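Local coordinates for protein fructosamine deglycase FrlB (PDB 3EUA) that catalyses the conversion of a range of fructosamine 6-phosphates to glucose 6-phosphate and a free amino acid, at residues A[7-12]-A[160-165]; A[247-252]-A[301-306]; A[254-259]-A[277-282]. All blocks are in the same frame, centred on the assembly; numbering follows the deposited sequence.

Contact 1 (A[7-12]-A[160-165]); sequences AKVNRE and QAIEGL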
loop_
_atom_site.group_PDB
_atom_site.type_symbol
_atom_site.label_atom_id
_atom_site.label_comp_id
_atom_site.label_asym_id
_atom_site.label_seq_id
_atom_site.Cartn_x
_atom_site.Cartn_y
_atom_site.Cartn_z
ATOM N N ALA A 7 20.001 -27.775 -5.985
ATOM C CA ALA A 7 19.463 -28.853 -6.822
ATOM C C ALA A 7 17.944 -28.808 -6.944
ATOM O O ALA A 7 17.384 -29.396 -7.879
ATOM C CB ALA A 7 19.872 -30.214 -6.285
ATOM N N LYS A 8 17.287 -28.164 -5.976
ATOM C CA LYS A 8 15.838 -28.027 -5.962
ATOM C C LYS A 8 15.373 -26.741 -6.656
ATOM O O LYS A 8 14.171 -26.539 -6.827
ATOM C CB LYS A 8 15.329 -28.048 -4.509
ATOM C CG LYS A 8 15.659 -29.320 -3.712
ATOM C CD LYS A 8 15.163 -29.178 -2.271
ATOM C CE LYS A 8 15.443 -30.421 -1.410
ATOM N NZ LYS A 8 14.625 -31.590 -1.803
ATOM N N VAL A 9 16.310 -25.878 -7.067
ATOM C CA VAL A 9 15.972 -24.614 -7.703
ATOM C C VAL A 9 15.661 -24.792 -9.177
ATOM O O VAL A 9 16.325 -25.543 -9.879
ATOM C CB VAL A 9 17.083 -23.539 -7.508
ATOM C CG1 VAL A 9 16.779 -22.288 -8.252
ATOM C CG2 VAL A 9 17.191 -23.175 -6.050
ATOM N N ASN A 10 14.587 -24.147 -9.611
ATOM C CA ASN A 10 14.154 -24.101 -11.006
ATOM C C ASN A 10 15.400 -23.839 -11.867
ATOM O O ASN A 10 16.197 -22.929 -11.587
ATOM C CB ASN A 10 13.007 -23.030 -11.141
ATOM C CG ASN A 10 12.745 -22.503 -12.586
ATOM O OD1 ASN A 10 13.637 -22.400 -13.430
ATOM N ND2 ASN A 10 11.506 -22.037 -12.812
ATOM N N ARG A 11 15.602 -24.645 -12.907
ATOM C CA ARG A 11 16.802 -24.483 -13.771
ATOM C C ARG A 11 16.953 -23.106 -14.395
ATOM O O ARG A 11 18.065 -22.608 -14.582
ATOM C CB ARG A 11 16.874 -25.531 -14.878
ATOM C CG ARG A 11 17.347 -26.886 -14.390
ATOM C CD ARG A 11 17.651 -27.832 -15.553
ATOM N NE ARG A 11 18.205 -29.104 -15.063
ATOM C CZ ARG A 11 17.487 -30.139 -14.610
ATOM N NH1 ARG A 11 18.119 -31.227 -14.197
ATOM N NH2 ARG A 11 16.156 -30.101 -14.567
ATOM N N GLU A 12 15.833 -22.480 -14.723
ATOM C CA GLU A 12 15.864 -21.157 -15.314
ATOM C C GLU A 12 16.325 -20.151 -14.254
ATOM O O GLU A 12 17.052 -19.202 -14.556
ATOM C CB GLU A 12 14.476 -20.811 -15.851
ATOM C CG GLU A 12 13.868 -21.835 -16.873
ATOM C CD GLU A 12 12.322 -21.775 -16.923
ATOM O OE1 GLU A 12 11.761 -21.742 -18.044
ATOM O OE2 GLU A 12 11.649 -21.741 -15.858
ATOM N N GLN A 160 18.038 -22.597 4.087
ATOM C CA GLN A 160 16.901 -22.815 4.968
ATOM C C GLN A 160 15.588 -22.374 4.277
ATOM O O GLN A 160 14.532 -22.932 4.547
ATOM C CB GLN A 160 17.145 -22.148 6.322
ATOM C CG GLN A 160 18.393 -22.717 7.068
ATOM C CD GLN A 160 19.775 -22.293 6.477
ATOM O OE1 GLN A 160 19.913 -21.241 5.840
ATOM N NE2 GLN A 160 20.817 -23.118 6.735
ATOM N N ALA A 161 15.667 -21.403 3.372
ATOM C CA ALA A 161 14.491 -20.960 2.623
ATOM C C ALA A 161 14.066 -22.052 1.660
ATOM O O ALA A 161 12.881 -22.414 1.608
ATOM C CB ALA A 161 14.778 -19.675 1.871
ATOM N N ILE A 162 15.029 -22.570 0.901
ATOM C CA ILE A 162 14.768 -23.639 -0.072
ATOM C C ILE A 162 14.319 -24.923 0.619
ATOM O O ILE A 162 13.347 -25.544 0.179
ATOM C CB ILE A 162 15.975 -23.972 -0.964
ATOM C CG1 ILE A 162 16.444 -22.776 -1.748
ATOM C CG2 ILE A 162 15.603 -24.986 -2.031
ATOM C CD1 ILE A 162 15.342 -22.179 -2.634
ATOM N N GLU A 163 14.984 -25.311 1.696
ATOM C CA GLU A 163 14.553 -26.508 2.438
ATOM C C GLU A 163 13.149 -26.278 2.997
ATOM O O GLU A 163 12.298 -27.179 2.987
ATOM C CB GLU A 163 15.502 -26.873 3.599
ATOM C CG GLU A 163 16.897 -27.389 3.212
ATOM N N GLY A 164 12.900 -25.066 3.491
ATOM C CA GLY A 164 11.582 -24.736 4.047
ATOM C C GLY A 164 10.499 -24.871 2.992
ATOM O O GLY A 164 9.430 -25.446 3.242
ATOM N N LEU A 165 10.752 -24.332 1.807
ATOM C CA LEU A 165 9.804 -24.451 0.712
ATOM C C LEU A 165 9.518 -25.915 0.368
ATOM O O LEU A 165 8.365 -26.283 0.155
ATOM C CB LEU A 165 10.285 -23.717 -0.517
ATOM C CG LEU A 165 10.126 -22.182 -0.541
ATOM C CD1 LEU A 165 10.876 -21.629 -1.722
ATOM C CD2 LEU A 165 8.628 -21.748 -0.576
#

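Contact 2 (A[247-252]-A[301-306]); sequences IILLGL and RVLRSY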
loop_
_atom_site.group_PDB
_atom_site.type_symbol
_atom_site.label_atom_id
_atom_site.label_comp_id
_atom_site.label_asym_id
_atom_site.label_seq_id
_atom_site.Cartn_x
_atom_site.Cartn_y
_atom_site.Cartn_z
ATOM N N ILE A 247 -12.080 -11.246 8.411
ATOM C CA ILE A 247 -11.184 -12.372 8.280
ATOM C C ILE A 247 -9.868 -11.804 8.786
ATOM O O ILE A 247 -9.360 -10.824 8.223
ATOM C CB ILE A 247 -10.953 -12.853 6.842
ATOM C CG1 ILE A 247 -12.209 -13.482 6.237
ATOM C CG2 ILE A 247 -9.771 -13.866 6.796
ATOM C CD1 ILE A 247 -12.049 -13.688 4.736
ATOM N N ILE A 248 -9.319 -12.416 9.820
ATOM C CA ILE A 248 -8.100 -11.949 10.459
ATOM C C ILE A 248 -6.989 -12.971 10.384
ATOM O O ILE A 248 -7.158 -14.132 10.752
ATOM C CB ILE A 248 -8.412 -11.640 11.920
ATOM C CG1 ILE A 248 -9.389 -10.461 11.961
ATOM C CG2 ILE A 248 -7.104 -11.401 12.720
ATOM C CD1 ILE A 248 -9.817 -9.995 13.360
ATOM N N LEU A 249 -5.842 -12.533 9.870
ATOM C CA LEU A 249 -4.707 -13.423 9.706
ATOM C C LEU A 249 -3.603 -13.121 10.694
ATOM O O LEU A 249 -3.243 -11.977 10.890
ATOM C CB LEU A 249 -4.102 -13.294 8.312
ATOM C CG LEU A 249 -5.071 -13.459 7.151
ATOM C CD1 LEU A 249 -4.307 -13.190 5.840
ATOM C CD2 LEU A 249 -5.797 -14.806 7.176
ATOM N N LEU A 250 -3.087 -14.151 11.328
ATOM C CA LEU A 250 -1.991 -13.989 12.257
ATOM C C LEU A 250 -0.861 -14.833 11.716
ATOM O O LEU A 250 -1.010 -16.044 11.532
ATOM C CB LEU A 250 -2.360 -14.374 13.686
ATOM C CG LEU A 250 -3.433 -13.506 14.338
ATOM C CD1 LEU A 250 -4.829 -14.150 14.106
ATOM C CD2 LEU A 250 -3.096 -13.367 15.791
ATOM N N GLY A 251 0.265 -14.184 11.433
ATOM C CA GLY A 251 1.425 -14.857 10.872
ATOM C C GLY A 251 2.460 -15.163 11.919
ATOM O O GLY A 251 2.171 -15.155 13.116
ATOM N N LEU A 252 3.666 -15.416 11.454
ATOM C CA LEU A 252 4.784 -15.774 12.332
ATOM C C LEU A 252 5.974 -14.810 12.172
ATOM O O LEU A 252 7.119 -15.098 12.597
ATOM C CB LEU A 252 5.242 -17.211 12.022
ATOM C CG LEU A 252 4.228 -18.347 12.226
ATOM C CD1 LEU A 252 4.756 -19.661 11.699
ATOM C CD2 LEU A 252 3.821 -18.474 13.706
ATOM N N ARG A 301 -2.766 -20.572 1.105
ATOM C CA ARG A 301 -3.275 -21.864 0.632
ATOM C C ARG A 301 -4.551 -22.248 1.368
ATOM O O ARG A 301 -5.505 -22.727 0.780
ATOM C CB ARG A 301 -2.228 -22.953 0.819
ATOM C CG ARG A 301 -2.657 -24.361 0.337
ATOM C CD ARG A 301 -2.955 -24.378 -1.195
ATOM N NE ARG A 301 -3.626 -25.594 -1.645
ATOM C CZ ARG A 301 -4.945 -25.778 -1.659
ATOM N NH1 ARG A 301 -5.788 -24.857 -1.236
ATOM N NH2 ARG A 301 -5.436 -26.915 -2.106
ATOM N N VAL A 302 -4.572 -22.044 2.684
ATOM C CA VAL A 302 -5.775 -22.360 3.476
ATOM C C VAL A 302 -6.958 -21.514 3.021
ATOM O O VAL A 302 -8.075 -22.025 2.845
ATOM C CB VAL A 302 -5.516 -22.144 4.959
ATOM C CG1 VAL A 302 -6.813 -22.204 5.761
ATOM C CG2 VAL A 302 -4.472 -23.181 5.455
ATOM N N LEU A 303 -6.706 -20.223 2.792
ATOM C CA LEU A 303 -7.733 -19.290 2.327
ATOM C C LEU A 303 -8.335 -19.726 0.997
ATOM O O LEU A 303 -9.520 -19.528 0.765
ATOM C CB LEU A 303 -7.180 -17.874 2.226
ATOM C CG LEU A 303 -7.067 -17.088 3.529
ATOM C CD1 LEU A 303 -6.327 -15.813 3.261
ATOM C CD2 LEU A 303 -8.466 -16.833 4.141
ATOM N N ARG A 304 -7.538 -20.358 0.144
ATOM C CA ARG A 304 -8.076 -20.853 -1.109
ATOM C C ARG A 304 -9.142 -21.912 -0.846
ATOM O O ARG A 304 -10.092 -21.979 -1.592
ATOM C CB ARG A 304 -7.008 -21.453 -2.006
ATOM C CG ARG A 304 -7.507 -21.764 -3.436
ATOM C CD ARG A 304 -7.475 -20.519 -4.236
ATOM N NE ARG A 304 -8.046 -20.636 -5.571
ATOM C CZ ARG A 304 -7.923 -19.693 -6.515
ATOM N NH1 ARG A 304 -8.474 -19.877 -7.712
ATOM N NH2 ARG A 304 -7.221 -18.577 -6.289
ATOM N N SER A 305 -8.993 -22.747 0.183
ATOM C CA SER A 305 -9.995 -23.764 0.477
ATOM C C SER A 305 -11.281 -23.100 0.983
ATOM O O SER A 305 -12.383 -23.577 0.715
ATOM C CB SER A 305 -9.438 -24.800 1.458
ATOM O OG SER A 305 -9.196 -24.239 2.729
ATOM N N TYR A 306 -11.131 -21.973 1.693
ATOM C CA TYR A 306 -12.270 -21.211 2.187
ATOM C C TYR A 306 -13.017 -20.638 0.986
ATOM O O TYR A 306 -14.244 -20.682 0.951
ATOM C CB TYR A 306 -11.840 -20.089 3.140
ATOM C CG TYR A 306 -11.530 -20.480 4.586
ATOM C CD1 TYR A 306 -10.624 -21.488 4.894
ATOM C CD2 TYR A 306 -12.107 -19.777 5.651
ATOM C CE1 TYR A 306 -10.330 -21.819 6.210
ATOM C CE2 TYR A 306 -11.816 -20.095 6.968
ATOM C CZ TYR A 306 -10.927 -21.113 7.249
ATOM O OH TYR A 306 -10.646 -21.420 8.573
#

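Contact 3 (A[254-259]-A[277-282]); sequences ETRPLE and DAASYD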
loop_
_atom_site.group_PDB
_atom_site.type_symbol
_atom_site.label_atom_id
_atom_site.label_comp_id
_atom_site.label_asym_id
_atom_site.label_seq_id
_atom_site.Cartn_x
_atom_site.Cartn_y
_atom_site.Cartn_z
ATOM N N GLU A 254 7.782 -10.812 12.482
ATOM C CA GLU A 254 8.014 -9.859 13.531
ATOM C C GLU A 254 6.823 -8.966 13.847
ATOM O O GLU A 254 6.788 -8.402 14.917
ATOM C CB GLU A 254 9.212 -8.952 13.174
ATOM C CG GLU A 254 10.607 -9.586 13.083
ATOM C CD GLU A 254 10.854 -10.467 11.865
ATOM O OE1 GLU A 254 9.944 -10.612 11.021
ATOM O OE2 GLU A 254 11.978 -11.014 11.760
ATOM N N THR A 255 5.868 -8.838 12.918
ATOM C CA THR A 255 4.713 -7.978 13.079
ATOM C C THR A 255 3.505 -8.673 13.678
ATOM O O THR A 255 2.478 -8.032 13.867
ATOM C CB THR A 255 4.316 -7.311 11.725
ATOM O OG1 THR A 255 3.600 -8.230 10.881
ATOM C CG2 THR A 255 5.544 -6.788 10.992
ATOM N N ARG A 256 3.622 -9.949 14.025
ATOM C CA ARG A 256 2.518 -10.661 14.646
ATOM C C ARG A 256 1.877 -9.888 15.839
ATOM O O ARG A 256 0.650 -9.938 16.004
ATOM C CB ARG A 256 2.970 -12.032 15.097
ATOM C CG ARG A 256 1.877 -12.847 15.750
ATOM C CD ARG A 256 2.461 -14.085 16.308
ATOM N NE ARG A 256 1.463 -14.812 17.065
ATOM C CZ ARG A 256 0.571 -15.640 16.545
ATOM N NH1 ARG A 256 0.530 -15.917 15.233
ATOM N NH2 ARG A 256 -0.269 -16.239 17.372
ATOM N N PRO A 257 2.687 -9.195 16.692
ATOM C CA PRO A 257 2.018 -8.418 17.751
ATOM C C PRO A 257 0.938 -7.446 17.248
ATOM O O PRO A 257 -0.035 -7.197 17.972
ATOM C CB PRO A 257 3.169 -7.638 18.378
ATOM C CG PRO A 257 4.385 -8.515 18.133
ATOM C CD PRO A 257 4.163 -9.082 16.792
ATOM N N LEU A 258 1.119 -6.883 16.046
ATOM C CA LEU A 258 0.111 -5.983 15.469
ATOM C C LEU A 258 -1.189 -6.745 15.248
ATOM O O LEU A 258 -2.254 -6.235 15.567
ATOM C CB LEU A 258 0.561 -5.384 14.118
ATOM C CG LEU A 258 1.604 -4.255 14.085
ATOM C CD1 LEU A 258 2.891 -4.611 14.851
ATOM C CD2 LEU A 258 1.876 -3.811 12.600
ATOM N N GLU A 259 -1.062 -7.973 14.733
ATOM C CA GLU A 259 -2.186 -8.856 14.427
ATOM C C GLU A 259 -2.879 -9.303 15.725
ATOM O O GLU A 259 -4.096 -9.304 15.843
ATOM C CB GLU A 259 -1.657 -10.033 13.575
ATOM C CG GLU A 259 -1.082 -9.546 12.202
ATOM C CD GLU A 259 -0.327 -10.586 11.366
ATOM O OE1 GLU A 259 0.460 -11.416 11.928
ATOM O OE2 GLU A 259 -0.479 -10.512 10.108
ATOM N N ASP A 277 -4.796 -18.506 12.150
ATOM C CA ASP A 277 -3.561 -18.263 12.893
ATOM C C ASP A 277 -2.522 -19.295 12.491
ATOM O O ASP A 277 -2.688 -20.494 12.758
ATOM C CB ASP A 277 -3.836 -18.318 14.411
ATOM C CG ASP A 277 -2.600 -17.979 15.280
ATOM O OD1 ASP A 277 -1.453 -17.873 14.778
ATOM O OD2 ASP A 277 -2.783 -17.826 16.507
ATOM N N ALA A 278 -1.450 -18.826 11.851
ATOM C CA ALA A 278 -0.361 -19.672 11.388
ATOM C C ALA A 278 0.306 -20.456 12.531
ATOM O O ALA A 278 0.900 -21.506 12.322
ATOM C CB ALA A 278 0.678 -18.830 10.670
ATOM N N ALA A 279 0.228 -19.918 13.733
ATOM C CA ALA A 279 0.791 -20.607 14.890
ATOM C C ALA A 279 0.078 -21.931 15.162
ATOM O O ALA A 279 0.661 -22.809 15.813
ATOM C CB ALA A 279 0.777 -19.697 16.096
ATOM N N SER A 280 -1.151 -22.098 14.654
ATOM C CA SER A 280 -1.915 -23.342 14.826
ATOM C C SER A 280 -1.497 -24.422 13.823
ATOM O O SER A 280 -1.956 -25.543 13.943
ATOM C CB SER A 280 -3.417 -23.067 14.750
ATOM O OG SER A 280 -3.812 -22.667 13.452
ATOM N N TYR A 281 -0.647 -24.084 12.844
ATOM C CA TYR A 281 -0.167 -25.034 11.859
ATOM C C TYR A 281 1.168 -25.608 12.302
ATOM O O TYR A 281 1.774 -25.125 13.264
ATOM C CB TYR A 281 -0.088 -24.385 10.456
ATOM C CG TYR A 281 -1.357 -23.659 10.055
ATOM C CD1 TYR A 281 -2.619 -24.187 10.339
ATOM C CD2 TYR A 281 -1.300 -22.475 9.344
ATOM C CE1 TYR A 281 -3.787 -23.521 9.977
ATOM C CE2 TYR A 281 -2.484 -21.793 8.956
ATOM C CZ TYR A 281 -3.710 -22.323 9.280
ATOM O OH TYR A 281 -4.851 -21.665 8.913
ATOM N N ASP A 282 1.635 -26.639 11.599
ATOM C CA ASP A 282 2.880 -27.332 11.951
ATOM C C ASP A 282 4.095 -26.853 11.166
ATOM O O ASP A 282 4.304 -27.284 10.040
ATOM C CB ASP A 282 2.651 -28.828 11.727
ATOM C CG ASP A 282 3.846 -29.678 12.100
ATOM O OD1 ASP A 282 4.883 -29.113 12.514
ATOM O OD2 ASP A 282 3.744 -30.926 11.965
#

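Contact 1 (A[7-12]-A[160-165])
Lys-8 and Val-9, which rest on Ile-162, lead straight into Asn-10, whose OD1 accepts the backbone N-H of Val-13 in the first turn of helix 11-20 and, in a weak capping bond, that of Glu-12. Asn-10 ND2 gives a hydrogen bond to Glu-12 OE2 at 3.1 Å. This donor meets the anti lone pair of OE2, close to the amide plane of Asn-10, while the same oxygen also takes the backbone N-H of Gln-124. Both ends of the Asn-10 amide are thus tied down, which should fix its rotation.

Across the contact the meeting is purely apolar, and Ile-162 carries it with two branches. Its CG2, anti to the backbone N (CG1 being at chi1 -59°), touches Lys-8 CB at 3.9 Å. Its CD1 meets Val-9 CG2 at 4.0 Å, the two side chains crossing at about a right angle. Lys-8 lends only the root of its chain here; beyond CB the aliphatic part runs on to a bend at chi4 (-69°), and NZ forms a salt bridge with Asp-166, one residue past the 160-165 segment. Gln-143 of helix 137-153 backs the cluster, touching both Val-9 and Ile-162 and accepting the Asn-10 N-H through OE1. Asn-10 is the N-cap of helix 11-20, and the packing of Lys-8 and Val-9 on Ile-162 sets this cap beside helix 158-190, where the N-terminal segment, lying against that long helix, enters helix 11-20.

Contact 2 (A[247-252]-A[301-306])
Leu-303 on helix 288-313 meets Ile-247 and Leu-249 on strand 246-250 through methyl groups alone, one branch of the leucine for each partner. Leu-303 CD1 faces Leu-249 nearly end to end: it lies 4.1 Å from Leu-249 CD2 and 4.2 Å from Leu-249 CD1, so that a single methyl sits against the fork of the other leucine. The second branch goes to the isoleucine, Leu-303 CD2 lying 4.2 Å from Ile-247 CG2, and there the two side chains cross obliquely. Leu-303 has CG anti to its carbonyl carbon (chi1 -79°), which carries the fork out from the helix toward the strand. The isoleucine offers its short CG2 branch to this fork, not the longer arm that ends in CD1. The backbones stay well apart, with 9.8 Å between the CA atoms of Ile-247 and Leu-303, and the methyls span that distance. All three residues are buried. Other apolar groups close in around them: Val-207 of helix 205-220 touches both Leu-249 and Leu-303, and Leu-276 of the neighbouring strand also packs on Leu-303.

This is the layering of an SIS domain, a parallel sheet sandwiched between helices. Ile-247 and Leu-249 serve the layer containing helices 205-220 and 288-313, whereas Ile-248 and Leu-250 pack on helix 256-269 of the other layer.

Polar interactions run beside this apolar joint, and no hydrogen bond passes between strand and helix here. The strand is held on both edges by backbone hydrogen bonds, Ile-247 and Leu-249 pairing with Tyr-197 and Met-199, and Ile-248 and Leu-250 with residues of strand 273-277.

Contact 3 (A[254-259]-A[277-282])
With CG anti to the backbone N in both Arg-256 and Asp-277 (chi1 -180° and -176°) and the arginine extended as far as NE, the NH1/NH2 end of the guanidinium is presented to the carboxylate. The salt bridge is two-pronged: Arg-256 NH1 donates to Asp-277 OD1 at 2.8 Å, and Arg-256 NH2 to Asp-277 OD2 at 3.1 Å. Both bonds are nearly straight and lie close to the guanidinium plane, yet the two flat groups are twisted 31° apart. OD1 has a second donor, Ala-279 N at 2.8 Å, which comes from the opposite face of the carboxylate to NH1. Ala-279 CB also touches the guanidinium obliquely, 3.8 Å from Arg-256 NH2. Glu-260 pairs with NE of the same arginine. An alanine in place of Asp-277 is likely to leave both NH1 and NH2 of Arg-256 without their carboxylate and the Ala-279 N-H without its acceptor, loosening the turn. Pro-257 and Leu-258, beside the arginine, pack on Gln-66 of the second subunit. The aspartate thus makes an Asx turn at the C-terminal end of strand 273-277 and ties it to the N-terminal end region of helix 256-269, within a beta-alpha-beta crossover of the SIS 2 region.

How the contacts relate
Contact 1 closes along the chain before the other two open, and its centre lies about 24 Å from each of theirs. It joins the N-terminal segment to the long helix 158-190, whereas contacts 2 and 3 share the four-stranded parallel sheet of the SIS 2 region, with centres about 11 Å apart. Contact 3 falls between the two segments of contact 2 in sequence, and the two touch: Gly-251, just past strand 246-250, probably hydrogen-bonds through O to Arg-256 and through N to Glu-259. Contact 2 lies on one face of the sheet; contact 3 lies at the C-terminal end of strand 273-277. Helix 158-190 also packs against helix 288-313, linking contact 1 to the SIS 2 region.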